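Local coordinates for TolA protein (PDB 4G7X), which probably links the inner membrane to the outer membrane as part of the Tol-Pal system, its C-terminal domain binding partner proteins such as phage coat proteins, at residues Y51-T56 and L128-T134. Residues are numbered along the deposited sequence; the frame is centred on the assembly and turned at random.
Sequences YGAIYT and LKNINLT
Gly52 O takes two bonds from Thr56 and also meets Leu133 across the contact. This is the alpha-beta packing of the TolA C-terminal domain: helix 38-62 lies against strand 130-135, outermost in this chain's antiparallel sheet, their local axes at 54°. Thr56 N is the ordinary helical donor to Gly52 O, and Thr56 OG1 gives a second bond of 2.8 Å to Gly52 O. The two donors reach the carbonyl from opposite faces of its plane, the hydroxyl 35° out of it. With chi1 at -54°, OG1 lies beside its own backbone N and can turn back to the preceding helical turn. Thr56 OG1 also accepts from a water that in turn accepts from Thr134 N, a bridge between the two segments.

Leu133 packs against the helix, with CD1 3.8 Å from Tyr55 CB and CD2 3.7 Å from Gly52 O. Gly52 brings bare backbone to Ile131, whose CD1 sits 3.9 Å from Gly52 CA. Ile131 CG2 meets the edge of the Tyr55 ring, near its plane, and Tyr51 O lies over one ring face, toward the rim. Tyr55 OH is hydrogen-bonded to Pro116 O, and Phe115 meets the ring edge-to-face, so the tyrosine also ties the helix to strand 115-116.

Leu128, at the end of helix 122-128, touches both tyrosines. Its side chain crosses each at about a right angle. Leu128 CD1 lies 3.6 Å from Tyr55 OH and 3.7 Å from Tyr51 CG, while Leu128 CD2 rests 3.6 Å from Tyr51 CB.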
# COMPACT_ATOMS: atom_id res chain seq x y z
N TYR B 51 11.24 -13.71 1.75
CA TYR B 51 10.48 -12.65 1.08
C TYR B 51 10.39 -11.38 1.91
O TYR B 51 10.46 -10.28 1.36
CB TYR B 51 9.10 -13.15 0.64
CG TYR B 51 9.15 -13.95 -0.64
CD1 TYR B 51 9.10 -13.33 -1.88
CD2 TYR B 51 9.26 -15.34 -0.61
CE1 TYR B 51 9.17 -14.06 -3.06
CE2 TYR B 51 9.32 -16.08 -1.77
CZ TYR B 51 9.27 -15.44 -3.00
OH TYR B 51 9.33 -16.17 -4.16
N GLY B 52 10.28 -11.53 3.22
CA GLY B 52 10.34 -10.38 4.13
C GLY B 52 11.59 -9.55 3.89
O GLY B 52 11.53 -8.32 3.83
N ALA B 53 12.74 -10.22 3.77
CA ALA B 53 14.00 -9.55 3.49
C ALA B 53 14.01 -8.89 2.10
O ALA B 53 14.54 -7.78 1.95
CB ALA B 53 15.16 -10.53 3.62
N ILE B 54 13.43 -9.56 1.11
CA ILE B 54 13.30 -8.99 -0.23
C ILE B 54 12.48 -7.69 -0.17
O ILE B 54 12.89 -6.67 -0.74
CB ILE B 54 12.70 -10.00 -1.24
CG1 ILE B 54 13.71 -11.12 -1.54
CG2 ILE B 54 12.28 -9.30 -2.53
CD1 ILE B 54 13.13 -12.33 -2.23
N TYR B 55 11.35 -7.74 0.53
CA TYR B 55 10.47 -6.57 0.65
C TYR B 55 11.15 -5.40 1.36
O TYR B 55 11.01 -4.25 0.94
CB TYR B 55 9.17 -6.92 1.38
CG TYR B 55 8.31 -7.98 0.73
CD1 TYR B 55 8.50 -8.38 -0.59
CD2 TYR B 55 7.26 -8.56 1.45
CE1 TYR B 55 7.70 -9.35 -1.17
CE2 TYR B 55 6.45 -9.53 0.88
CZ TYR B 55 6.67 -9.92 -0.43
OH TYR B 55 5.87 -10.88 -0.98
N THR B 56 11.88 -5.70 2.43
CA THR B 56 12.58 -4.70 3.21
C THR B 56 13.66 -4.00 2.37
O THR B 56 13.82 -2.78 2.45
CB THR B 56 13.17 -5.32 4.50
OG1 THR B 56 12.14 -5.99 5.24
CG2 THR B 56 13.78 -4.24 5.38
N LEU B 128 2.46 -13.79 3.35
CA LEU B 128 3.09 -12.63 2.69
C LEU B 128 2.13 -11.46 2.44
O LEU B 128 2.57 -10.31 2.36
CB LEU B 128 3.77 -13.04 1.38
CG LEU B 128 4.97 -13.99 1.52
CD1 LEU B 128 5.58 -14.28 0.16
CD2 LEU B 128 6.01 -13.43 2.48
N LYS B 129 0.84 -11.76 2.34
CA LYS B 129 -0.19 -10.74 2.10
C LYS B 129 -0.48 -9.88 3.33
O LYS B 129 -1.18 -8.88 3.22
CB LYS B 129 -1.48 -11.40 1.61
CG LYS B 129 -1.47 -11.81 0.15
CD LYS B 129 -2.68 -12.68 -0.16
CE LYS B 129 -3.97 -11.94 0.14
NZ LYS B 129 -5.16 -12.75 -0.23
N ASN B 130 0.03 -10.29 4.49
CA ASN B 130 -0.18 -9.57 5.74
C ASN B 130 1.07 -9.72 6.59
O ASN B 130 1.17 -10.62 7.42
CB ASN B 130 -1.42 -10.12 6.46
CG ASN B 130 -1.77 -9.35 7.73
OD1 ASN B 130 -1.20 -8.30 8.03
ND2 ASN B 130 -2.73 -9.87 8.48
N ILE B 131 2.03 -8.82 6.37
CA ILE B 131 3.40 -9.03 6.87
C ILE B 131 3.95 -7.82 7.63
O ILE B 131 3.84 -6.68 7.18
CB ILE B 131 4.34 -9.46 5.71
CG1 ILE B 131 5.72 -9.87 6.24
CG2 ILE B 131 4.44 -8.37 4.64
CD1 ILE B 131 6.59 -10.59 5.23
N ASN B 132 4.54 -8.09 8.79
CA ASN B 132 5.21 -7.07 9.58
C ASN B 132 6.67 -6.95 9.19
O ASN B 132 7.38 -7.96 9.10
CB ASN B 132 5.10 -7.38 11.08
CG ASN B 132 3.67 -7.37 11.58
OD1 ASN B 132 2.82 -6.63 11.07
ND2 ASN B 132 3.40 -8.19 12.59
N LEU B 133 7.12 -5.73 8.94
CA LEU B 133 8.50 -5.46 8.54
C LEU B 133 9.11 -4.35 9.39
O LEU B 133 8.40 -3.47 9.88
CB LEU B 133 8.57 -5.06 7.06
CG LEU B 133 7.99 -5.99 5.99
CD1 LEU B 133 8.10 -5.33 4.62
CD2 LEU B 133 8.66 -7.36 5.98
N THR B 134 10.42 -4.41 9.55
CA THR B 134 11.16 -3.34 10.21
C THR B 134 12.06 -2.65 9.19
O THR B 134 12.92 -3.29 8.56
CB THR B 134 11.98 -3.87 11.40
OG1 THR B 134 11.10 -4.47 12.35
CG2 THR B 134 12.76 -2.75 12.08
O HOH W 1 11.88 -6.73 8.35